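Local coordinates for glycosyl hydrolase family 2, TIM barrel domain protein (Parabacteroides merdae ATCC 43184, PDB 6DXU) that probably hydrolyses beta-glucuronides, as a gut bacterial beta-glucuronidase of glycoside hydrolase family 2, at residues L33-E38 against P67-H72; P63-V68 against W92-L97; G189-L194 against V339-T344; L96-N101 against K159-L164. All coordinates share one frame; numbering follows the deposited sequence.

Contact 1 (L33-E38 against P67-H72); sequences LTNNWE and PVTLPH
Trp37 and Val68 form an antiparallel hydrogen-bonded pair where edge strand 66-68 joins strand 37-41, at the edge of a sheet in the sugar-binding domain, the jelly-roll-like N-terminal domain of family 2 glycosidases. The N-H of Val68 reaches Trp37 O at 2.9 Å. Glu38 and Pro67 follow as a non-hydrogen-bonded pair, and Pro67 CA makes a CA-H...O contact of 3.5 Å to Trp37 O. Beyond the strands the two chains stay together as loops. Leu70 N donates to Thr34 O at 2.8 Å, while Thr69 CA approaches the same oxygen at 3.2 Å.

The side-chain centre is Leu70 against Trp37. With Trp37 CG anti to the carbonyl carbon (chi1 -73°), the indole lies against the leucine, whose CD1 sits over one face, 3.5 Å from the centroid of the five-membered ring and 15° off its normal, a CH-pi contact. Leu33 CB meets the ring at its edge, and Trp37 NE1 makes a weak bond of 3.3 Å to Leu33 O, so the indole is held by its own segment as well as by the leucine. Val68 CG2 packs on Trp37 CB. Past this pair the indole runs into the domain interior, touching Tyr93 and Thr95 of strand 90-97, Leu164 and Ile166 of strand 162-169, and Leu194 of strand 194-199.

Contact 2 (P63-V68 against W92-L97); sequences PIWQPV and WYKTLL
A cation-pi contact between Lys94 and Trp65 spans the antiparallel sheet of the sugar-binding domain, passing over strand 37-41, which lies between strands 66-68 and 90-97. The backbones stay far apart, with the CA atoms of Trp65 and Tyr93 8.9 Å from each other, and no hydrogen bond joins the segments; the bridge is made chiefly by the Trp65 indole, which meets the Lys94 side chain, Trp92 CB and the backbone at Trp92 and Tyr93.

Lys94 lies along one face of the indole. Its CG stands between the backbone N and the carbonyl carbon (chi1 65°), and the chain beyond is fully extended, which carries the methylenes across the ring in succession. CD stands 3.8 Å from the centroid of the Trp65 six-membered ring, only 8° off the normal, and CE lies above the middle of the indole. NZ then comes over the five-membered ring, so that the lysine offers both its aliphatic shaft and its ammonium group to the same pi system. The far end of the indole reaches strand 90-97 itself, CH2 of Trp65 lying 3.6 Å from Trp92 CB. Leu40 and Glu38 of the intervening strand also touch Trp65. A leucine in place of Trp65 would probably leave the Lys94 ammonium without its aromatic partner and open a gap beside Trp92 CB.

Just before the tryptophan, Ile64 N bonds to Asn85 of a second subunit, so the loop leading into strand 66-68 also meets the assembly. At the indole's pyrrole side, Lys94 NZ stands 3.9 Å from the centroid of the Trp65 five-membered ring, 10° off its normal.

Contact 3 (G189-L194 against V339-T344); sequences GLYRYL and VAQAMT
The chains at Tyr191 and Ala342 come within 4.2 Å at their CA atoms without any direct hydrogen bond between the segments: Ala342, closing a type II' turn that starts at Val339 and itself at the centre of an inverse gamma turn, points its CA-H almost straight at Tyr191 O, 3.3 Å away. Water 1 lies 2.7 Å from both Tyr191 O and Met343 O, between the two loops, one from the sugar-binding domain and one from the TIM barrel domain.

Gln341 lays its side chain flat on the Tyr191 ring. Its CG lies anti to the backbone N (chi1 -171°) and the chain continues extended, bringing the amide over the phenol with the two planes only 8° apart. CG makes a CH-pi contact 3.8 Å from the ring centroid, while OE1 lies 3.3 Å from Tyr191 CE1, toward the rim. Gly189 O covers the opposite face, leaving the ring between a backbone carbonyl and a side-chain amide. A serine in place of Tyr191 would probably leave the Gln341 amide without its stacking surface and Gly134 O without the phenol hydroxyl that bonds to it.

The amide is also held at its nitrogen: Gln341 NE2 bonds to Glu334, the carboxylate that forms a salt bridge with Arg192. Nearby, Tyr193 OH lies 3.4 Å from Thr344 CA and bonds to Glu345 N, in the first turn of helix 345-357, where Thr344 is the N-cap. Across this buried domain junction, the join is made by the amide-on-ring stack, the CA-H...O contact and a water between the loops, while Glu334 serves as a common acceptor for Gln341 and Arg192, probably tempering the arginine's charge.

Contact 4 (L96-N101 against K159-L164); sequences LLAIDN and KGKVPL
Leu97 and Val162 pair as an antiparallel hydrogen-bonded couple where strands 90-97 and 162-169 meet, and the side chains on the two faces of this pairing interlock quite differently. The backbone frame is two bonds: Leu97 N to Val162 O at 2.7 Å, and Val162 N to Leu97 O at 2.9 Å.

On the face carrying Leu97, its CD1 leans against Leu164, fitting beside both CB and CD2, the latter at 3.8 Å. Next along, the CD1 tip of Ile99 reaches back to fill the hollow beside Val162, 3.7 Å from CG2. With CG1 of Val162 anti to the backbone N (chi1 178°), the other methyl, CG2, is the one presented to the isoleucine.

On the other face Leu96 sets its CD2 methyl against the Pro163 ring, 4.0 Å from CB, while its CB is flanked by the extended Lys161 shaft, whose CD lies 3.7 Å away. The lysine's end is tied down through water 2, which accepts from NZ and donates to Leu96 O. Near Gly160, water 3 fills the notch between the two chains, donating to Leu97 O and Gly160 O and accepting from Ile99 N.

Helix 143-150 packs on this end of the sheet, Val146 against Ile99 and Phe149 and Leu150 against Val162. Ile108 of strand 107-112 and Tyr198 of strand 194-199 meet Ile99, and Leu33 meets Leu97.

How the contacts relate
Contacts 1, 2 and 4 follow one another across a single antiparallel sheet, from edge strand 66-68 through 37-41 and 90-97 to 162-169. Contact 1 and contact 2 share Pro67 and Val68, their centres about 8 Å apart; contact 2 and contact 4 share Leu96 and Leu97, centres about 15 Å apart. Contact 3 joins this domain to the TIM barrel domain, with its centre about 10 Å from that of contact 1. Tyr93 OH probably bonds both His72 ND1 (2.7 Å) and Leu190 N (3.1 Å), tying contacts 1, 2 and 3 together. The Tyr191 side chain in contact 3 lies about 12 Å from a bound sodium ion.

Contact 1 (L33-E38 against P67-H72)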
# COMPACT_ATOMS: atom_id res chain seq x y z
N LEU D 33 -33.14 14.31 0.59
CA LEU D 33 -33.25 13.38 -0.53
C LEU D 33 -33.98 12.14 -0.03
O LEU D 33 -33.37 11.21 0.50
CB LEU D 33 -31.86 13.02 -1.07
CG LEU D 33 -31.07 14.20 -1.61
CD1 LEU D 33 -29.66 13.71 -2.02
CD2 LEU D 33 -31.80 14.77 -2.81
N THR D 34 -35.29 12.13 -0.18
CA THR D 34 -36.06 11.01 0.35
C THR D 34 -36.64 10.11 -0.73
O THR D 34 -36.78 8.91 -0.48
CB THR D 34 -37.19 11.52 1.25
OG1 THR D 34 -38.06 12.36 0.50
CG2 THR D 34 -36.60 12.33 2.44
N ASN D 35 -36.95 10.63 -1.91
CA ASN D 35 -37.68 9.87 -2.92
C ASN D 35 -36.77 9.33 -4.03
O ASN D 35 -35.67 9.83 -4.26
CB ASN D 35 -38.77 10.74 -3.53
CG ASN D 35 -39.82 11.13 -2.51
OD1 ASN D 35 -40.37 10.28 -1.82
ND2 ASN D 35 -40.09 12.42 -2.41
N ASN D 36 -37.25 8.29 -4.72
CA ASN D 36 -36.61 7.80 -5.95
C ASN D 36 -35.25 7.17 -5.68
O ASN D 36 -34.29 7.37 -6.43
CB ASN D 36 -36.50 8.91 -7.00
CG ASN D 36 -37.87 9.50 -7.33
OD1 ASN D 36 -38.83 8.76 -7.55
ND2 ASN D 36 -37.97 10.82 -7.31
N TRP D 37 -35.17 6.40 -4.60
CA TRP D 37 -33.99 5.61 -4.28
C TRP D 37 -34.27 4.13 -4.49
O TRP D 37 -35.41 3.68 -4.38
CB TRP D 37 -33.55 5.84 -2.83
CG TRP D 37 -32.90 7.18 -2.60
CD1 TRP D 37 -33.52 8.34 -2.26
CD2 TRP D 37 -31.50 7.47 -2.65
NE1 TRP D 37 -32.60 9.35 -2.12
CE2 TRP D 37 -31.34 8.84 -2.34
CE3 TRP D 37 -30.36 6.71 -2.94
CZ2 TRP D 37 -30.09 9.46 -2.31
CZ3 TRP D 37 -29.11 7.33 -2.90
CH2 TRP D 37 -28.99 8.69 -2.59
N GLU D 38 -33.21 3.38 -4.78
CA GLU D 38 -33.26 1.92 -4.77
C GLU D 38 -32.18 1.37 -3.87
O GLU D 38 -31.09 1.94 -3.75
CB GLU D 38 -33.11 1.37 -6.16
CG GLU D 38 -34.25 1.76 -7.09
CD GLU D 38 -33.95 1.36 -8.52
OE1 GLU D 38 -34.48 0.32 -8.96
OE2 GLU D 38 -33.17 2.07 -9.19
N PRO D 67 -37.14 -0.59 -4.48
CA PRO D 67 -37.41 0.83 -4.32
C PRO D 67 -37.64 1.16 -2.84
O PRO D 67 -38.34 0.42 -2.15
CB PRO D 67 -38.66 1.08 -5.14
CG PRO D 67 -39.21 -0.29 -5.40
CD PRO D 67 -38.13 -1.27 -5.35
N VAL D 68 -37.01 2.24 -2.37
CA VAL D 68 -37.13 2.66 -0.97
C VAL D 68 -37.28 4.18 -0.91
O VAL D 68 -36.91 4.91 -1.84
CB VAL D 68 -35.92 2.21 -0.11
CG1 VAL D 68 -35.84 0.70 -0.05
CG2 VAL D 68 -34.60 2.81 -0.62
N THR D 69 -37.84 4.65 0.20
CA THR D 69 -37.88 6.06 0.57
C THR D 69 -36.91 6.25 1.73
O THR D 69 -36.97 5.50 2.70
CB THR D 69 -39.30 6.49 0.98
OG1 THR D 69 -40.20 6.27 -0.11
CG2 THR D 69 -39.35 7.96 1.37
N LEU D 70 -36.03 7.28 1.64
CA LEU D 70 -35.11 7.49 2.75
C LEU D 70 -35.79 8.34 3.82
O LEU D 70 -36.71 9.10 3.53
CB LEU D 70 -33.82 8.19 2.27
CG LEU D 70 -32.95 7.48 1.23
CD1 LEU D 70 -31.62 8.27 1.06
CD2 LEU D 70 -32.69 6.06 1.65
N PRO D 71 -35.36 8.23 5.09
CA PRO D 71 -34.28 7.39 5.62
C PRO D 71 -34.65 5.90 5.62
O PRO D 71 -35.82 5.54 5.63
CB PRO D 71 -34.09 7.91 7.04
CG PRO D 71 -35.43 8.43 7.43
CD PRO D 71 -36.02 9.02 6.16
N HIS D 72 -33.62 5.07 5.58
CA HIS D 72 -33.77 3.64 5.40
C HIS D 72 -32.72 2.92 6.21
O HIS D 72 -31.56 3.37 6.28
CB HIS D 72 -33.61 3.26 3.92
CG HIS D 72 -33.61 1.77 3.68
ND1 HIS D 72 -32.46 1.03 3.60
CD2 HIS D 72 -34.64 0.91 3.50
CE1 HIS D 72 -32.77 -0.23 3.36
NE2 HIS D 72 -34.09 -0.34 3.31

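Contact 2 (P63-V68 against W92-L97)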
# COMPACT_ATOMS: atom_id res chain seq x y z
N PRO D 63 -28.67 -8.26 -9.93
CA PRO D 63 -29.74 -8.48 -8.96
C PRO D 63 -30.82 -7.41 -9.02
O PRO D 63 -30.59 -6.32 -9.56
CB PRO D 63 -29.02 -8.45 -7.61
CG PRO D 63 -27.82 -7.61 -7.85
CD PRO D 63 -27.40 -7.89 -9.27
N ILE D 64 -32.00 -7.73 -8.51
CA ILE D 64 -33.13 -6.81 -8.52
C ILE D 64 -33.05 -5.93 -7.28
O ILE D 64 -32.95 -6.42 -6.15
CB ILE D 64 -34.45 -7.60 -8.56
CG1 ILE D 64 -34.52 -8.44 -9.84
CG2 ILE D 64 -35.66 -6.63 -8.45
CD1 ILE D 64 -35.48 -9.61 -9.78
N TRP D 65 -33.10 -4.62 -7.49
CA TRP D 65 -33.04 -3.67 -6.39
C TRP D 65 -34.45 -3.41 -5.85
O TRP D 65 -35.45 -3.67 -6.52
CB TRP D 65 -32.40 -2.35 -6.85
CG TRP D 65 -30.94 -2.45 -7.25
CD1 TRP D 65 -30.40 -3.28 -8.20
CD2 TRP D 65 -29.85 -1.67 -6.74
NE1 TRP D 65 -29.04 -3.06 -8.29
CE2 TRP D 65 -28.68 -2.08 -7.40
CE3 TRP D 65 -29.76 -0.66 -5.76
CZ2 TRP D 65 -27.43 -1.52 -7.14
CZ3 TRP D 65 -28.51 -0.10 -5.50
CH2 TRP D 65 -27.36 -0.54 -6.18
N GLN D 66 -34.53 -2.90 -4.63
CA GLN D 66 -35.82 -2.61 -4.01
C GLN D 66 -36.06 -1.12 -3.95
O GLN D 66 -35.23 -0.39 -3.35
CB GLN D 66 -35.87 -3.20 -2.61
CG GLN D 66 -36.95 -2.66 -1.72
CD GLN D 66 -36.99 -3.39 -0.40
OE1 GLN D 66 -35.96 -3.90 0.05
NE2 GLN D 66 -38.11 -3.27 0.31
N PRO D 67 -37.14 -0.59 -4.48
CA PRO D 67 -37.41 0.83 -4.32
C PRO D 67 -37.64 1.16 -2.84
O PRO D 67 -38.34 0.42 -2.15
CB PRO D 67 -38.66 1.08 -5.14
CG PRO D 67 -39.21 -0.29 -5.40
CD PRO D 67 -38.13 -1.27 -5.35
N VAL D 68 -37.01 2.24 -2.37
CA VAL D 68 -37.13 2.66 -0.97
C VAL D 68 -37.28 4.18 -0.91
O VAL D 68 -36.91 4.91 -1.84
CB VAL D 68 -35.92 2.21 -0.11
CG1 VAL D 68 -35.84 0.70 -0.05
CG2 VAL D 68 -34.60 2.81 -0.62
N TRP D 92 -26.09 -1.30 -0.90
CA TRP D 92 -25.93 -0.17 -1.81
C TRP D 92 -27.23 0.60 -1.97
O TRP D 92 -28.32 0.03 -1.92
CB TRP D 92 -25.47 -0.65 -3.16
CG TRP D 92 -24.01 -1.00 -3.24
CD1 TRP D 92 -23.41 -2.17 -2.83
CD2 TRP D 92 -22.96 -0.18 -3.77
NE1 TRP D 92 -22.05 -2.12 -3.09
CE2 TRP D 92 -21.76 -0.91 -3.68
CE3 TRP D 92 -22.93 1.11 -4.33
CZ2 TRP D 92 -20.54 -0.40 -4.11
CZ3 TRP D 92 -21.72 1.61 -4.77
CH2 TRP D 92 -20.54 0.86 -4.65
N TYR D 93 -27.11 1.91 -2.22
CA TYR D 93 -28.23 2.76 -2.59
C TYR D 93 -27.89 3.46 -3.89
O TYR D 93 -26.74 3.83 -4.11
CB TYR D 93 -28.52 3.84 -1.52
CG TYR D 93 -28.89 3.29 -0.16
CD1 TYR D 93 -30.22 3.08 0.18
CD2 TYR D 93 -27.91 3.02 0.79
CE1 TYR D 93 -30.57 2.59 1.44
CE2 TYR D 93 -28.24 2.53 2.04
CZ TYR D 93 -29.58 2.33 2.36
OH TYR D 93 -29.93 1.85 3.60
N LYS D 94 -28.88 3.68 -4.75
CA LYS D 94 -28.62 4.49 -5.93
C LYS D 94 -29.82 5.37 -6.23
O LYS D 94 -30.96 4.99 -5.98
CB LYS D 94 -28.29 3.63 -7.17
CG LYS D 94 -29.43 2.76 -7.66
CD LYS D 94 -28.97 1.85 -8.82
CE LYS D 94 -30.14 1.02 -9.33
NZ LYS D 94 -29.76 0.12 -10.46
N THR D 95 -29.53 6.55 -6.78
CA THR D 95 -30.55 7.47 -7.26
C THR D 95 -29.98 8.21 -8.46
O THR D 95 -28.78 8.15 -8.75
CB THR D 95 -30.99 8.46 -6.15
OG1 THR D 95 -32.21 9.11 -6.53
CG2 THR D 95 -29.92 9.52 -5.89
N LEU D 96 -30.85 8.89 -9.19
CA LEU D 96 -30.43 9.80 -10.24
C LEU D 96 -30.75 11.20 -9.72
O LEU D 96 -31.92 11.56 -9.60
CB LEU D 96 -31.17 9.49 -11.54
CG LEU D 96 -30.95 8.08 -12.12
CD1 LEU D 96 -31.80 7.84 -13.36
CD2 LEU D 96 -29.47 7.84 -12.41
N LEU D 97 -29.71 12.00 -9.48
CA LEU D 97 -29.90 13.29 -8.83
C LEU D 97 -30.26 14.31 -9.87
O LEU D 97 -29.56 14.45 -10.87
CB LEU D 97 -28.63 13.76 -8.13
CG LEU D 97 -28.22 13.21 -6.78
CD1 LEU D 97 -26.84 13.79 -6.43
CD2 LEU D 97 -29.27 13.66 -5.81

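Contact 3 (G189-L194 against V339-T344)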
# COMPACT_ATOMS: atom_id res chain seq x y z
N GLY D 189 -27.02 1.39 6.96
CA GLY D 189 -27.76 2.06 5.90
C GLY D 189 -27.85 3.57 6.10
O GLY D 189 -27.30 4.15 7.04
N LEU D 190 -28.59 4.19 5.18
CA LEU D 190 -28.80 5.64 5.17
C LEU D 190 -29.96 5.98 6.11
O LEU D 190 -31.04 6.44 5.70
CB LEU D 190 -29.05 6.13 3.75
CG LEU D 190 -27.84 6.08 2.80
CD1 LEU D 190 -28.21 6.45 1.34
CD2 LEU D 190 -26.72 6.99 3.29
N TYR D 191 -29.73 5.74 7.40
CA TYR D 191 -30.82 5.74 8.36
C TYR D 191 -31.08 7.10 9.01
O TYR D 191 -32.03 7.21 9.79
CB TYR D 191 -30.60 4.67 9.44
CG TYR D 191 -29.22 4.59 10.07
CD1 TYR D 191 -28.57 3.36 10.22
CD2 TYR D 191 -28.60 5.71 10.62
CE1 TYR D 191 -27.32 3.26 10.86
CE2 TYR D 191 -27.36 5.64 11.24
CZ TYR D 191 -26.73 4.41 11.36
OH TYR D 191 -25.50 4.34 11.99
N ARG D 192 -30.29 8.12 8.69
CA ARG D 192 -30.66 9.50 8.99
C ARG D 192 -30.67 10.26 7.68
O ARG D 192 -30.08 9.82 6.69
CB ARG D 192 -29.68 10.18 9.96
CG ARG D 192 -29.60 9.54 11.34
CD ARG D 192 -28.78 10.44 12.26
NE ARG D 192 -28.38 9.73 13.48
CZ ARG D 192 -27.26 9.96 14.14
NH1 ARG D 192 -26.41 10.87 13.70
NH2 ARG D 192 -26.98 9.26 15.24
N TYR D 193 -31.36 11.40 7.68
CA TYR D 193 -31.55 12.16 6.45
C TYR D 193 -30.24 12.44 5.74
O TYR D 193 -29.23 12.80 6.35
CB TYR D 193 -32.22 13.50 6.74
CG TYR D 193 -33.66 13.38 7.16
CD1 TYR D 193 -34.61 12.81 6.31
CD2 TYR D 193 -34.07 13.79 8.41
CE1 TYR D 193 -35.94 12.68 6.69
CE2 TYR D 193 -35.41 13.67 8.81
CZ TYR D 193 -36.33 13.12 7.95
OH TYR D 193 -37.65 12.99 8.33
N LEU D 194 -30.30 12.32 4.42
CA LEU D 194 -29.22 12.74 3.54
C LEU D 194 -29.71 13.98 2.83
O LEU D 194 -30.76 13.95 2.17
CB LEU D 194 -28.88 11.62 2.54
CG LEU D 194 -27.98 12.00 1.35
CD1 LEU D 194 -26.65 12.60 1.84
CD2 LEU D 194 -27.72 10.78 0.46
N VAL D 339 -39.01 0.49 11.32
CA VAL D 339 -38.02 1.27 10.58
C VAL D 339 -36.62 1.13 11.15
O VAL D 339 -35.66 1.63 10.55
CB VAL D 339 -38.43 2.75 10.54
CG1 VAL D 339 -39.77 2.93 9.86
CG2 VAL D 339 -38.43 3.35 11.94
N ALA D 340 -36.47 0.48 12.31
CA ALA D 340 -35.16 0.36 12.99
C ALA D 340 -34.63 1.78 13.19
O ALA D 340 -35.37 2.65 13.67
CB ALA D 340 -34.23 -0.58 12.21
N GLN D 341 -33.38 2.08 12.80
CA GLN D 341 -32.82 3.39 13.10
C GLN D 341 -33.41 4.51 12.24
O GLN D 341 -33.22 5.68 12.56
CB GLN D 341 -31.28 3.36 12.95
CG GLN D 341 -30.62 4.66 13.48
CD GLN D 341 -29.21 4.43 13.99
OE1 GLN D 341 -28.67 3.32 13.91
NE2 GLN D 341 -28.59 5.48 14.51
N ALA D 342 -34.14 4.18 11.17
CA ALA D 342 -34.59 5.17 10.18
C ALA D 342 -35.85 5.93 10.64
O ALA D 342 -36.90 5.92 9.98
CB ALA D 342 -34.83 4.48 8.85
N MET D 343 -35.74 6.64 11.76
CA MET D 343 -36.85 7.46 12.25
C MET D 343 -36.94 8.77 11.48
O MET D 343 -35.92 9.37 11.11
CB MET D 343 -36.69 7.75 13.73
CG MET D 343 -36.73 6.49 14.59
SD MET D 343 -36.64 6.83 16.36
CE MET D 343 -38.23 7.61 16.65
N THR D 344 -38.17 9.23 11.25
CA THR D 344 -38.40 10.51 10.59
C THR D 344 -38.43 11.64 11.62
O THR D 344 -38.53 11.41 12.82
CB THR D 344 -39.71 10.50 9.82
OG1 THR D 344 -40.79 10.38 10.75
CG2 THR D 344 -39.73 9.36 8.78
O HOH W 1 -33.29 8.98 11.45

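Contact 4 (L96-N101 against K159-L164)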
# COMPACT_ATOMS: atom_id res chain seq x y z
N LEU D 96 -30.85 8.89 -9.19
CA LEU D 96 -30.43 9.80 -10.24
C LEU D 96 -30.75 11.20 -9.72
O LEU D 96 -31.92 11.56 -9.60
CB LEU D 96 -31.17 9.49 -11.54
CG LEU D 96 -30.95 8.08 -12.12
CD1 LEU D 96 -31.80 7.84 -13.36
CD2 LEU D 96 -29.47 7.84 -12.41
N LEU D 97 -29.71 12.00 -9.48
CA LEU D 97 -29.90 13.29 -8.83
C LEU D 97 -30.26 14.31 -9.87
O LEU D 97 -29.56 14.45 -10.87
CB LEU D 97 -28.63 13.76 -8.13
CG LEU D 97 -28.22 13.21 -6.78
CD1 LEU D 97 -26.84 13.79 -6.43
CD2 LEU D 97 -29.27 13.66 -5.81
N ALA D 98 -31.33 15.05 -9.60
CA ALA D 98 -31.72 16.19 -10.42
C ALA D 98 -31.05 17.43 -9.83
O ALA D 98 -31.53 18.00 -8.85
CB ALA D 98 -33.24 16.33 -10.42
N ILE D 99 -29.97 17.89 -10.45
CA ILE D 99 -29.18 18.98 -9.91
C ILE D 99 -29.48 20.25 -10.69
O ILE D 99 -29.46 20.25 -11.93
CB ILE D 99 -27.68 18.66 -9.96
CG1 ILE D 99 -27.38 17.44 -9.07
CG2 ILE D 99 -26.88 19.90 -9.57
CD1 ILE D 99 -25.94 16.97 -9.14
N ASP D 100 -29.77 21.33 -9.96
CA ASP D 100 -29.95 22.65 -10.56
C ASP D 100 -29.64 23.64 -9.43
O ASP D 100 -30.53 24.02 -8.66
CB ASP D 100 -31.36 22.84 -11.10
CG ASP D 100 -31.52 24.13 -11.90
OD1 ASP D 100 -32.50 24.24 -12.66
OD2 ASP D 100 -30.67 25.03 -11.76
N ASN D 101 -28.40 24.09 -9.38
CA ASN D 101 -27.95 24.92 -8.26
C ASN D 101 -28.51 26.32 -8.40
O ASN D 101 -28.26 26.98 -9.42
CB ASN D 101 -26.42 24.94 -8.22
CG ASN D 101 -25.87 25.46 -6.90
OD1 ASN D 101 -26.52 26.25 -6.20
ND2 ASN D 101 -24.69 25.00 -6.53
N LYS D 159 -29.85 11.38 -19.08
CA LYS D 159 -30.96 12.28 -19.38
C LYS D 159 -30.92 13.52 -18.49
O LYS D 159 -31.96 14.02 -18.05
CB LYS D 159 -32.29 11.54 -19.28
CG LYS D 159 -32.35 10.41 -20.32
CD LYS D 159 -33.60 9.56 -20.20
CE LYS D 159 -33.63 8.48 -21.27
NZ LYS D 159 -34.76 7.53 -21.07
N GLY D 160 -29.71 14.03 -18.26
CA GLY D 160 -29.51 15.25 -17.50
C GLY D 160 -29.35 15.06 -16.01
O GLY D 160 -28.97 16.01 -15.32
N LYS D 161 -29.62 13.87 -15.50
CA LYS D 161 -29.43 13.63 -14.07
C LYS D 161 -28.04 13.06 -13.81
O LYS D 161 -27.31 12.71 -14.73
CB LYS D 161 -30.50 12.70 -13.53
CG LYS D 161 -31.91 13.31 -13.62
CD LYS D 161 -32.94 12.36 -13.04
CE LYS D 161 -34.34 12.96 -13.14
NZ LYS D 161 -35.34 12.09 -12.48
N VAL D 162 -27.66 13.02 -12.54
CA VAL D 162 -26.33 12.58 -12.12
C VAL D 162 -26.50 11.32 -11.27
O VAL D 162 -27.19 11.36 -10.24
CB VAL D 162 -25.59 13.67 -11.32
CG1 VAL D 162 -24.23 13.15 -10.85
CG2 VAL D 162 -25.46 14.94 -12.17
N PRO D 163 -25.89 10.19 -11.63
CA PRO D 163 -26.05 8.99 -10.81
C PRO D 163 -25.22 9.12 -9.55
O PRO D 163 -24.00 9.34 -9.59
CB PRO D 163 -25.53 7.86 -11.72
CG PRO D 163 -24.62 8.53 -12.67
CD PRO D 163 -25.06 9.96 -12.83
N LEU D 164 -25.88 8.94 -8.42
CA LEU D 164 -25.28 8.94 -7.10
C LEU D 164 -25.45 7.53 -6.56
O LEU D 164 -26.58 7.03 -6.50
CB LEU D 164 -25.96 9.96 -6.19
CG LEU D 164 -25.56 9.96 -4.72
CD1 LEU D 164 -24.09 10.27 -4.56
CD2 LEU D 164 -26.41 10.95 -3.91
O HOH W 2 -34.60 11.18 -9.91
O HOH W 3 -28.58 16.74 -12.58